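Local coordinates for protein Ulp1-like SUMO protease (Chaetomium thermophilum, PDB 6DG4) that probably acts as a cysteine protease that cleaves SUMO from its precursors and conjugates, the chain being the catalytic domain of a longer protein of peptidase family C48, at residues E51-L54 / W59-D62; W97-S102 / G106-L111; A120-I125 / K174-D179; C202-I207 / A226-Q231. All coordinates share one frame; numbering follows the deposited sequence.

The four contacts follow one another along the chain and gather into two pairs at either end of the catalytic domain. Contacts 1 and 4, with centres 11 Å apart, touch through Leu60, which packs on Val204 and Ile207, and through Trp59, which packs on Cys202; helices 202-215 and 228-241 serve both. Contacts 2 and 3, 16 Å apart, meet where Phe175 rests on Gly106. The two pairs lie 25 to 34 Å from each other, centre to centre. The mixed sheet lies among them: strand 127-134 touches helix 96-103 of contact 2, and strand 137-144 touches helix 202-215 of contact 4, so elements at both ends pack on one sheet.

Contact 1 of 4, residues E51-L54 / W59-D62; sequences EKLL and WLND
Lys52 sets CG beside its own backbone N (chi1 -54°) and bends again at chi2, while Asn61 places its amide between backbone N and carbonyl carbon (chi1 65°), so that the foot of the lysine chain crosses the amide at about a right angle. Asn61 is the N-cap of helix 62-80 in the peptidase C48 domain, and its OD1 accepts from the backbone N of Val64. Lys52 CB lies 3.6 Å from Asn61 ND2, a van der Waals approach of a methylene to the amide, whose ND2 hydrogen-bonds Asp48 OD1. The amide is thus gripped at both ends and held in rotation. The lysine tip, modelled in two conformers, turns off from Asn61. On the backbone, Leu60 CA directs its hydrogen at Lys52 O, 3.2 Å apart and at 162°; the carbonyl is buried and has no conventional donor, leaving this weak CA-H...O contact as its approach from the other segment. Leu53 CD1 meets Leu60 CD2 at 4.0 Å, the two leucines crossing at a slant, and the pair continues into helices 228-241 and 202-215 through Ile235 and Ile207. No direct hydrogen bond joins the two segments; instead one water donates to Glu51 O at 3.0 Å and to Trp59 O at 3.0 Å.

Contact 2 of 4, residues W97-S102 / G106-L111; sequences WPRLLS and GGCGRL
Two consecutive helices, 96-103 and 109-114, are joined by a short turn, and here the first reaches over to hold the backbone at the start of the second through Arg99 and Gly107. The arginine grips one carbonyl side-on: NE donates to Gly107 O at 2.6 Å, with a fairly straight N-H...O angle of 153°, and NH2 donates to the same Gly107 O at 2.9 Å, more bent at 132°. The oxygen lies practically in the guanidinium plane, at its edge. The two donors use it differently, NH2 lying in the carbonyl plane on a lone pair and NE standing above that plane. Arg99 runs CG out anti to the backbone N and then kinks at chi2 (91°), away from a staggered value, which turns the guanidinium toward the glycine. The inner part of the chain is packed as well: Arg99 CG lies 3.5 Å from Cys108 SG, and Arg99 CB lies 4.0 Å from Leu111 CD1. The same sulfur meets Leu100, whose CD1 is 4.0 Å from Cys108 SG. Phe96 backs this cluster by touching both Cys108 and Leu111. A leucine in place of Arg99 takes away both donors to Gly107 O and would probably leave the turn less firmly held to the first helix. Cys108 occupies the N-cap position, and the contact as a whole is that of two successive helices joined by a short connection, with an arginine of the first clasping the carbonyl of the residue before the N-cap of the second.

Contact 3 of 4, residues A120-I125 / K174-D179; sequences ANFLDI and KFVLED
The backbones come closest at Phe122 and Leu177, whose CA atoms are 7.5 Å apart, where a single turn with helical torsions at 122-124 faces the end of helix 163-177; Glu178 leaves the helix there with positive phi (56°). The space between the two is filled by apolar side chains, with no hydrogen bond across it. Phe122 is the centre. Its CG stands anti to the backbone N (chi1 -172°), which swings the ring toward the helix, where it crosses both Val176 and Leu177 at about a right angle. One ortho carbon is taken by each partner: Phe122 CD1 approaches Val176 CG1 at 3.8 Å, and Phe122 CD2 approaches Leu177 CD2, also at 3.8 Å. Both leucine methyls lie on the same side of the ring plane, Leu177 CD1 4.0 Å from Phe122 CE2 and Leu177 CD2 4.0 Å from Phe122 CB. Leu123 adds a lighter touch from the next position, CD2 to Leu177 CD1 at 4.2 Å. Within the turn, Asp124 N donates to Asn121 O at 2.9 Å, closing the turn that carries Phe122. Val117 and Trp186 also touch the ring, and Lys119 forms salt bridges with Glu178 and Asp179 just past the helix end. The contact thereby packs the loop between helix 109-114 and strand 127-134 against the C-terminal end of helix 163-177, with Trp186 on the approach to strand 187-188 and the Asp124-Lys88 salt bridge tying the loop to the lead-in of strand 89-91.

Contact 4 of 4, residues C202-I207 / A226-Q231; sequences CGVFTI and AQLPLQ
Leu228 and Val204 meet where helix 228-241 begins against helix 202-215, a helix-helix packing in the C48 catalytic domain. Followed outward, Leu228 first brings CB to 4.1 Å from Val204 CG1. Its CG then stands beside the backbone N (chi1 -63°), and the chain divides. CD2 turns back to the valine, with Leu228 CD2 3.8 Å from Val204 CG1 and the two side chains lying alongside each other, pointing opposite ways. CD1, the extended branch (chi2 -175°), ends over the Phe205 ring: Leu228 CD1 lies 3.6 Å from the ring centroid and 12° off its normal, a CH-pi contact over the middle of one face. Putting an alanine at Phe205 would probably leave that methyl without its aromatic platform and open a gap that Ser155, Gln196 and Tyr223 also border. Helix 202-215 begins at Cys202, which touches His137 and Trp138 of strand 137-144; this is consistent with the nucleophile position of C48 proteases, so the packing lies just behind the probable active site. One turn on from Leu228, Gln231 sends NE2 to Thr208 OG1, the next turn of the first helix, and on the way its CG passes Val204 CG1 at 3.7 Å.

Contact 1 of 4, residues E51-L54 / W59-D62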
loop_
_atom_site.group_PDB
_atom_site.type_symbol
_atom_site.label_atom_id
_atom_site.label_comp_id
_atom_site.label_asym_id
_atom_site.label_seq_id
_atom_site.Cartn_x
_atom_site.Cartn_y
_atom_site.Cartn_z
ATOM N N GLU A 51 5.449 9.087 17.343
ATOM C CA GLU A 51 6.521 8.115 17.471
ATOM C C GLU A 51 6.623 7.149 16.305
ATOM O O GLU A 51 7.714 6.628 16.057
ATOM C CB GLU A 51 6.351 7.306 18.767
ATOM C CG GLU A 51 6.420 8.164 20.026
ATOM C CD GLU A 51 6.271 7.358 21.292
ATOM O OE1 GLU A 51 7.027 6.386 21.467
ATOM O OE2 GLU A 51 5.393 7.687 22.114
ATOM N N LYS A 52 5.531 6.927 15.567
ATOM C CA LYS A 52 5.473 5.856 14.578
ATOM C C LYS A 52 5.202 6.358 13.161
ATOM O O LYS A 52 4.860 5.560 12.283
ATOM C CB LYS A 52 4.435 4.810 14.993
ATOM C CG LYS A 52 4.631 4.261 16.406
ATOM C CD LYS A 52 5.967 3.539 16.555
ATOM C CE LYS A 52 6.163 3.002 17.971
ATOM N NZ LYS A 52 7.417 2.218 18.102
ATOM N N LEU A 53 5.384 7.653 12.903
ATOM C CA LEU A 53 5.186 8.182 11.558
ATOM C C LEU A 53 6.003 9.441 11.293
ATOM O O LEU A 53 6.804 9.478 10.353
ATOM C CB LEU A 53 3.699 8.454 11.298
ATOM C CG LEU A 53 3.353 9.101 9.953
ATOM C CD1 LEU A 53 3.933 8.359 8.754
ATOM C CD2 LEU A 53 1.839 9.202 9.812
ATOM N N LEU A 54 5.817 10.476 12.100
ATOM C CA LEU A 54 6.314 11.791 11.720
ATOM C C LEU A 54 7.823 11.990 11.809
ATOM O O LEU A 54 8.386 12.666 10.940
ATOM C CB LEU A 54 5.598 12.886 12.517
ATOM C CG LEU A 54 4.149 13.097 12.089
ATOM C CD1 LEU A 54 3.441 14.003 13.088
ATOM C CD2 LEU A 54 4.076 13.667 10.677
ATOM N N TRP A 59 10.486 4.252 12.489
ATOM C CA TRP A 59 9.937 3.102 11.789
ATOM C C TRP A 59 8.418 3.123 11.939
ATOM O O TRP A 59 7.894 3.226 13.051
ATOM C CB TRP A 59 10.536 1.818 12.356
ATOM C CG TRP A 59 12.009 1.651 12.075
ATOM C CD1 TRP A 59 13.033 2.402 12.586
ATOM C CD2 TRP A 59 12.623 0.662 11.230
ATOM N NE1 TRP A 59 14.241 1.941 12.114
ATOM C CE2 TRP A 59 14.018 0.875 11.282
ATOM C CE3 TRP A 59 12.129 -0.387 10.446
ATOM C CZ2 TRP A 59 14.921 0.081 10.577
ATOM C CZ3 TRP A 59 13.031 -1.171 9.741
ATOM C CH2 TRP A 59 14.410 -0.932 9.813
ATOM N N LEU A 60 7.709 3.056 10.817
ATOM C CA LEU A 60 6.253 3.096 10.849
ATOM C C LEU A 60 5.686 1.815 11.458
ATOM O O LEU A 60 6.284 0.738 11.372
ATOM C CB LEU A 60 5.699 3.288 9.433
ATOM C CG LEU A 60 5.559 4.734 8.931
ATOM C CD1 LEU A 60 6.860 5.503 9.033
ATOM C CD2 LEU A 60 5.039 4.762 7.494
ATOM N N ASN A 61 4.502 1.939 12.055
ATOM C CA ASN A 61 3.809 0.789 12.619
ATOM C C ASN A 61 2.736 0.265 11.667
ATOM O O ASN A 61 2.430 0.865 10.633
ATOM C CB ASN A 61 3.232 1.090 14.013
ATOM C CG ASN A 61 2.122 2.145 14.016
ATOM O OD1 ASN A 61 1.696 2.641 12.980
ATOM N ND2 ASN A 61 1.656 2.486 15.213
ATOM N N ASP A 62 2.175 -0.894 12.035
ATOM C CA ASP A 62 1.129 -1.512 11.229
ATOM C C ASP A 62 -0.063 -0.578 11.070
ATOM O O ASP A 62 -0.643 -0.479 9.983
ATOM C CB ASP A 62 0.648 -2.817 11.876
ATOM C CG ASP A 62 1.749 -3.857 12.037
ATOM O OD1 ASP A 62 2.886 -3.643 11.569
ATOM O OD2 ASP A 62 1.464 -4.902 12.658
HETATM O O HOH W 1 9.521 4.267 15.409
#

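Contact 2 of 4, residues W97-S102 / G106-L111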
loop_
_atom_site.group_PDB
_atom_site.type_symbol
_atom_site.label_atom_id
_atom_site.label_comp_id
_atom_site.label_asym_id
_atom_site.label_seq_id
_atom_site.Cartn_x
_atom_site.Cartn_y
_atom_site.Cartn_z
ATOM N N TRP A 97 0.287 -11.790 5.323
ATOM C CA TRP A 97 1.549 -12.451 4.996
ATOM C C TRP A 97 1.938 -13.487 6.042
ATOM O O TRP A 97 2.318 -14.606 5.659
ATOM C CB TRP A 97 2.651 -11.421 4.740
ATOM C CG TRP A 97 3.905 -12.041 4.207
ATOM C CD1 TRP A 97 5.079 -12.209 4.875
ATOM C CD2 TRP A 97 4.105 -12.589 2.899
ATOM N NE1 TRP A 97 6.001 -12.823 4.065
ATOM C CE2 TRP A 97 5.429 -13.066 2.844
ATOM C CE3 TRP A 97 3.292 -12.727 1.769
ATOM C CZ2 TRP A 97 5.960 -13.670 1.704
ATOM C CZ3 TRP A 97 3.827 -13.322 0.632
ATOM C CH2 TRP A 97 5.145 -13.782 0.611
ATOM N N PRO A 98 1.871 -13.208 7.345
ATOM C CA PRO A 98 2.166 -14.273 8.319
ATOM C C PRO A 98 1.253 -15.480 8.178
ATOM O O PRO A 98 1.711 -16.619 8.339
ATOM C CB PRO A 98 2.018 -13.573 9.678
ATOM C CG PRO A 98 2.050 -12.127 9.404
ATOM C CD PRO A 98 1.667 -11.895 7.981
ATOM N N ARG A 99 -0.028 -15.262 7.875
ATOM C CA ARG A 99 -0.941 -16.380 7.667
ATOM C C ARG A 99 -0.531 -17.195 6.448
ATOM O O ARG A 99 -0.565 -18.432 6.471
ATOM C CB ARG A 99 -2.365 -15.850 7.495
ATOM C CG ARG A 99 -3.414 -16.931 7.294
ATOM C CD ARG A 99 -3.989 -17.350 8.612
ATOM N NE ARG A 99 -4.970 -18.420 8.483
ATOM C CZ ARG A 99 -5.567 -19.000 9.519
ATOM N NH1 ARG A 99 -5.287 -18.599 10.751
ATOM N NH2 ARG A 99 -6.447 -19.970 9.325
ATOM N N LEU A 100 -0.137 -16.517 5.372
ATOM C CA LEU A 100 0.291 -17.219 4.168
ATOM C C LEU A 100 1.554 -18.035 4.430
ATOM O O LEU A 100 1.664 -19.184 3.980
ATOM C CB LEU A 100 0.504 -16.207 3.042
ATOM C CG LEU A 100 0.718 -16.799 1.652
ATOM C CD1 LEU A 100 -0.480 -17.641 1.241
ATOM C CD2 LEU A 100 0.934 -15.711 0.643
ATOM N N LEU A 101 2.509 -17.467 5.174
ATOM C CA LEU A 101 3.732 -18.196 5.495
ATOM C C LEU A 101 3.438 -19.409 6.371
ATOM O O LEU A 101 4.017 -20.483 6.173
ATOM C CB LEU A 101 4.730 -17.278 6.209
ATOM C CG LEU A 101 5.399 -16.160 5.402
ATOM C CD1 LEU A 101 6.477 -15.465 6.229
ATOM C CD2 LEU A 101 5.994 -16.697 4.110
ATOM N N SER A 102 2.552 -19.260 7.351
ATOM C CA SER A 102 2.365 -20.311 8.343
ATOM C C SER A 102 1.345 -21.357 7.922
ATOM O O SER A 102 1.502 -22.531 8.270
ATOM C CB SER A 102 1.968 -19.705 9.691
ATOM O OG SER A 102 0.767 -18.967 9.596
ATOM N N GLY A 106 -4.405 -22.296 1.463
ATOM C CA GLY A 106 -5.588 -23.007 1.903
ATOM C C GLY A 106 -6.052 -22.659 3.300
ATOM O O GLY A 106 -7.183 -22.991 3.666
ATOM N N GLY A 107 -5.206 -22.012 4.095
ATOM C CA GLY A 107 -5.611 -21.517 5.390
ATOM C C GLY A 107 -5.937 -20.043 5.402
ATOM O O GLY A 107 -6.171 -19.484 6.480
ATOM N N CYS A 108 -5.987 -19.398 4.235
ATOM C CA CYS A 108 -6.172 -17.956 4.134
ATOM C C CYS A 108 -7.572 -17.569 3.664
ATOM O O CYS A 108 -7.789 -16.423 3.263
ATOM C CB CYS A 108 -5.128 -17.353 3.190
ATOM S SG CYS A 108 -3.448 -17.291 3.847
ATOM N N GLY A 109 -8.528 -18.495 3.709
ATOM C CA GLY A 109 -9.816 -18.239 3.086
ATOM C C GLY A 109 -10.549 -17.056 3.686
ATOM O O GLY A 109 -11.116 -16.234 2.962
ATOM N N ARG A 110 -10.569 -16.963 5.017
ATOM C CA ARG A 110 -11.273 -15.862 5.665
ATOM C C ARG A 110 -10.659 -14.525 5.272
ATOM O O ARG A 110 -11.382 -13.568 4.971
ATOM C CB ARG A 110 -11.261 -16.051 7.184
ATOM C CG ARG A 110 -11.953 -14.948 7.963
ATOM C CD ARG A 110 -11.946 -15.230 9.465
ATOM N N LEU A 111 -9.325 -14.444 5.249
ATOM C CA LEU A 111 -8.678 -13.184 4.898
ATOM C C LEU A 111 -8.908 -12.836 3.430
ATOM O O LEU A 111 -9.141 -11.671 3.098
ATOM C CB LEU A 111 -7.188 -13.227 5.236
ATOM C CG LEU A 111 -6.818 -13.293 6.720
ATOM C CD1 LEU A 111 -5.310 -13.277 6.874
ATOM C CD2 LEU A 111 -7.441 -12.148 7.513
#

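Contact 3 of 4, residues A120-I125 / K174-D179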
loop_
_atom_site.group_PDB
_atom_site.type_symbol
_atom_site.label_atom_id
_atom_site.label_comp_id
_atom_site.label_asym_id
_atom_site.label_seq_id
_atom_site.Cartn_x
_atom_site.Cartn_y
_atom_site.Cartn_z
ATOM N N ALA A 120 -14.503 -15.902 -8.512
ATOM C CA ALA A 120 -15.407 -15.340 -9.511
ATOM C C ALA A 120 -14.990 -13.949 -9.976
ATOM O O ALA A 120 -15.206 -13.602 -11.142
ATOM C CB ALA A 120 -16.837 -15.297 -8.968
ATOM N N ASN A 121 -14.415 -13.132 -9.096
ATOM C CA ASN A 121 -14.074 -11.762 -9.455
ATOM C C ASN A 121 -12.575 -11.519 -9.571
ATOM O O ASN A 121 -12.168 -10.392 -9.866
ATOM C CB ASN A 121 -14.681 -10.767 -8.454
ATOM C CG ASN A 121 -13.987 -10.796 -7.107
ATOM O OD1 ASN A 121 -13.907 -11.841 -6.471
ATOM N ND2 ASN A 121 -13.480 -9.645 -6.667
ATOM N N PHE A 122 -11.748 -12.549 -9.371
ATOM C CA PHE A 122 -10.304 -12.351 -9.287
ATOM C C PHE A 122 -9.752 -11.592 -10.491
ATOM O O PHE A 122 -9.031 -10.600 -10.335
ATOM C CB PHE A 122 -9.603 -13.702 -9.127
ATOM C CG PHE A 122 -8.139 -13.582 -8.848
ATOM C CD1 PHE A 122 -7.691 -13.334 -7.567
ATOM C CD2 PHE A 122 -7.206 -13.709 -9.866
ATOM C CE1 PHE A 122 -6.348 -13.215 -7.300
ATOM C CE2 PHE A 122 -5.861 -13.592 -9.604
ATOM C CZ PHE A 122 -5.432 -13.339 -8.314
ATOM N N LEU A 123 -10.059 -12.055 -11.702
ATOM C CA LEU A 123 -9.519 -11.414 -12.897
ATOM C C LEU A 123 -10.111 -10.033 -13.152
ATOM O O LEU A 123 -9.558 -9.288 -13.966
ATOM C CB LEU A 123 -9.712 -12.317 -14.119
ATOM C CG LEU A 123 -8.990 -13.661 -14.063
ATOM C CD1 LEU A 123 -9.283 -14.464 -15.319
ATOM C CD2 LEU A 123 -7.496 -13.473 -13.906
ATOM N N ASP A 124 -11.206 -9.676 -12.479
ATOM C CA ASP A 124 -11.795 -8.346 -12.581
ATOM C C ASP A 124 -11.082 -7.332 -11.696
ATOM O O ASP A 124 -11.270 -6.128 -11.879
ATOM C CB ASP A 124 -13.280 -8.433 -12.192
ATOM C CG ASP A 124 -13.991 -7.085 -12.227
ATOM O OD1 ASP A 124 -14.128 -6.513 -13.328
ATOM O OD2 ASP A 124 -14.444 -6.610 -11.159
ATOM N N ILE A 125 -10.275 -7.779 -10.746
ATOM C CA ILE A 125 -9.498 -6.867 -9.916
ATOM C C ILE A 125 -8.326 -6.345 -10.736
ATOM O O ILE A 125 -7.672 -7.112 -11.451
ATOM C CB ILE A 125 -8.997 -7.609 -8.664
ATOM C CG1 ILE A 125 -10.168 -8.192 -7.865
ATOM C CG2 ILE A 125 -8.160 -6.687 -7.791
ATOM C CD1 ILE A 125 -9.730 -9.143 -6.751
ATOM N N LYS A 174 -2.613 -19.395 -8.107
ATOM C CA LYS A 174 -3.051 -20.719 -8.543
ATOM C C LYS A 174 -4.118 -21.274 -7.614
ATOM O O LYS A 174 -5.109 -21.860 -8.068
ATOM C CB LYS A 174 -1.843 -21.651 -8.588
ATOM C CG LYS A 174 -2.186 -23.086 -8.954
ATOM C CD LYS A 174 -0.930 -23.874 -9.192
ATOM C CE LYS A 174 -1.254 -25.275 -9.674
ATOM N NZ LYS A 174 -0.057 -25.946 -10.254
ATOM N N PHE A 175 -3.953 -21.070 -6.307
ATOM C CA PHE A 175 -4.941 -21.566 -5.361
ATOM C C PHE A 175 -6.302 -20.924 -5.596
ATOM O O PHE A 175 -7.331 -21.608 -5.563
ATOM C CB PHE A 175 -4.482 -21.292 -3.931
ATOM C CG PHE A 175 -5.511 -21.648 -2.908
ATOM C CD1 PHE A 175 -5.626 -22.944 -2.459
ATOM C CD2 PHE A 175 -6.384 -20.691 -2.419
ATOM C CE1 PHE A 175 -6.587 -23.283 -1.518
ATOM C CE2 PHE A 175 -7.348 -21.023 -1.489
ATOM C CZ PHE A 175 -7.453 -22.321 -1.045
ATOM N N VAL A 176 -6.335 -19.609 -5.802
ATOM C CA VAL A 176 -7.607 -18.918 -5.983
ATOM C C VAL A 176 -8.261 -19.313 -7.306
ATOM O O VAL A 176 -9.467 -19.577 -7.367
ATOM C CB VAL A 176 -7.417 -17.395 -5.881
ATOM C CG1 VAL A 176 -8.715 -16.684 -6.215
ATOM C CG2 VAL A 176 -6.941 -17.003 -4.484
ATOM N N LEU A 177 -7.482 -19.341 -8.389
ATOM C CA LEU A 177 -8.061 -19.492 -9.717
ATOM C C LEU A 177 -8.397 -20.935 -10.084
ATOM O O LEU A 177 -9.240 -21.145 -10.961
ATOM C CB LEU A 177 -7.135 -18.901 -10.783
ATOM C CG LEU A 177 -7.196 -17.380 -10.909
ATOM C CD1 LEU A 177 -6.160 -16.884 -11.900
ATOM C CD2 LEU A 177 -8.592 -16.937 -11.330
ATOM N N GLU A 178 -7.770 -21.924 -9.453
ATOM C CA GLU A 178 -8.111 -23.343 -9.665
ATOM C C GLU A 178 -7.994 -23.678 -11.149
ATOM O O GLU A 178 -6.928 -23.449 -11.745
ATOM C CB GLU A 178 -9.472 -23.638 -9.038
ATOM C CG GLU A 178 -9.571 -23.323 -7.574
ATOM C CD GLU A 178 -10.933 -23.653 -6.993
ATOM O OE1 GLU A 178 -11.911 -23.798 -7.756
ATOM O OE2 GLU A 178 -11.026 -23.759 -5.757
ATOM N N ASP A 179 -9.039 -24.225 -11.779
ATOM C CA ASP A 179 -8.986 -24.610 -13.181
ATOM C C ASP A 179 -8.915 -23.421 -14.127
ATOM O O ASP A 179 -8.758 -23.629 -15.333
ATOM C CB ASP A 179 -10.170 -25.515 -13.550
ATOM C CG ASP A 179 -11.531 -24.855 -13.334
ATOM O OD1 ASP A 179 -11.604 -23.769 -12.728
ATOM O OD2 ASP A 179 -12.546 -25.453 -13.758
#

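Contact 4 of 4, residues C202-I207 / A226-Q231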
loop_
_atom_site.group_PDB
_atom_site.type_symbol
_atom_site.label_atom_id
_atom_site.label_comp_id
_atom_site.label_asym_id
_atom_site.label_seq_id
_atom_site.Cartn_x
_atom_site.Cartn_y
_atom_site.Cartn_z
ATOM N N CYS A 202 11.591 2.114 5.082
ATOM C CA CYS A 202 10.931 1.037 4.344
ATOM C C CYS A 202 9.408 1.170 4.328
ATOM O O CYS A 202 8.772 0.913 3.300
ATOM C CB CYS A 202 11.341 -0.327 4.909
ATOM S SG CYS A 202 10.894 -0.629 6.656
ATOM N N GLY A 203 8.797 1.521 5.459
ATOM C CA GLY A 203 7.351 1.660 5.475
ATOM C C GLY A 203 6.864 2.800 4.605
ATOM O O GLY A 203 5.781 2.723 4.016
ATOM N N VAL A 204 7.653 3.873 4.508
ATOM C CA VAL A 204 7.255 4.993 3.662
ATOM C C VAL A 204 7.414 4.631 2.188
ATOM O O VAL A 204 6.574 4.985 1.352
ATOM C CB VAL A 204 8.026 6.273 4.038
ATOM C CG1 VAL A 204 7.390 7.466 3.352
ATOM C CG2 VAL A 204 8.059 6.473 5.554
ATOM N N PHE A 205 8.495 3.931 1.842
ATOM C CA PHE A 205 8.630 3.416 0.485
ATOM C C PHE A 205 7.468 2.490 0.134
ATOM O O PHE A 205 6.930 2.546 -0.977
ATOM C CB PHE A 205 9.934 2.625 0.351
ATOM C CG PHE A 205 11.171 3.468 0.163
ATOM C CD1 PHE A 205 11.388 4.150 -1.019
ATOM C CD2 PHE A 205 12.150 3.515 1.141
ATOM C CE1 PHE A 205 12.534 4.891 -1.210
ATOM C CE2 PHE A 205 13.298 4.263 0.953
ATOM C CZ PHE A 205 13.488 4.948 -0.226
ATOM N N THR A 206 7.094 1.606 1.062
ATOM C CA THR A 206 6.011 0.656 0.808
ATOM C C THR A 206 4.707 1.389 0.502
ATOM O O THR A 206 4.019 1.071 -0.477
ATOM C CB THR A 206 5.875 -0.282 2.013
ATOM O OG1 THR A 206 7.037 -1.117 2.102
ATOM C CG2 THR A 206 4.654 -1.181 1.929
ATOM N N ILE A 207 4.351 2.383 1.319
ATOM C CA ILE A 207 3.129 3.145 1.073
ATOM C C ILE A 207 3.217 3.882 -0.259
ATOM O O ILE A 207 2.254 3.928 -1.034
ATOM C CB ILE A 207 2.869 4.128 2.231
ATOM C CG1 ILE A 207 2.484 3.392 3.514
ATOM C CG2 ILE A 207 1.780 5.134 1.850
ATOM C CD1 ILE A 207 2.582 4.266 4.759
ATOM N N ALA A 226 15.058 11.278 -0.482
ATOM C CA ALA A 226 15.180 12.519 0.275
ATOM C C ALA A 226 13.844 13.228 0.480
ATOM O O ALA A 226 13.751 14.100 1.350
ATOM C CB ALA A 226 16.172 13.457 -0.409
ATOM N N GLN A 227 12.817 12.878 -0.295
ATOM C CA GLN A 227 11.484 13.448 -0.126
ATOM C C GLN A 227 10.660 12.746 0.947
ATOM O O GLN A 227 9.547 13.191 1.247
ATOM C CB GLN A 227 10.718 13.384 -1.452
ATOM C CG GLN A 227 11.302 14.248 -2.536
ATOM C CD GLN A 227 10.750 13.918 -3.898
ATOM O OE1 GLN A 227 10.059 12.920 -4.074
ATOM N NE2 GLN A 227 11.069 14.742 -4.873
ATOM N N LEU A 228 11.177 11.691 1.550
ATOM C CA LEU A 228 10.339 10.902 2.441
ATOM C C LEU A 228 10.033 11.562 3.782
ATOM O O LEU A 228 8.953 11.309 4.324
ATOM C CB LEU A 228 10.904 9.490 2.609
ATOM C CG LEU A 228 10.938 8.699 1.298
ATOM C CD1 LEU A 228 11.394 7.286 1.558
ATOM C CD2 LEU A 228 9.597 8.695 0.564
ATOM N N PRO A 229 10.890 12.419 4.349
ATOM C CA PRO A 229 10.440 13.152 5.550
ATOM C C PRO A 229 9.176 13.954 5.299
ATOM O O PRO A 229 8.255 13.961 6.127
ATOM C CB PRO A 229 11.649 14.028 5.896
ATOM C CG PRO A 229 12.820 13.208 5.423
ATOM C CD PRO A 229 12.340 12.594 4.124
ATOM N N LEU A 230 9.090 14.604 4.144
ATOM C CA LEU A 230 7.866 15.306 3.785
ATOM C C LEU A 230 6.718 14.331 3.543
ATOM O O LEU A 230 5.578 14.596 3.941
ATOM C CB LEU A 230 8.133 16.156 2.551
ATOM C CG LEU A 230 6.928 16.772 1.863
ATOM C CD1 LEU A 230 6.148 17.658 2.820
ATOM C CD2 LEU A 230 7.429 17.548 0.645
ATOM N N GLN A 231 6.992 13.202 2.896
ATOM C CA GLN A 231 5.935 12.227 2.653
ATOM C C GLN A 231 5.329 11.721 3.955
ATOM O O GLN A 231 4.129 11.432 4.003
ATOM C CB GLN A 231 6.492 11.071 1.830
ATOM C CG GLN A 231 5.485 9.997 1.446
ATOM C CD GLN A 231 4.461 10.426 0.422
ATOM O OE1 GLN A 231 4.052 11.587 0.355
ATOM N NE2 GLN A 231 4.020 9.464 -0.380
#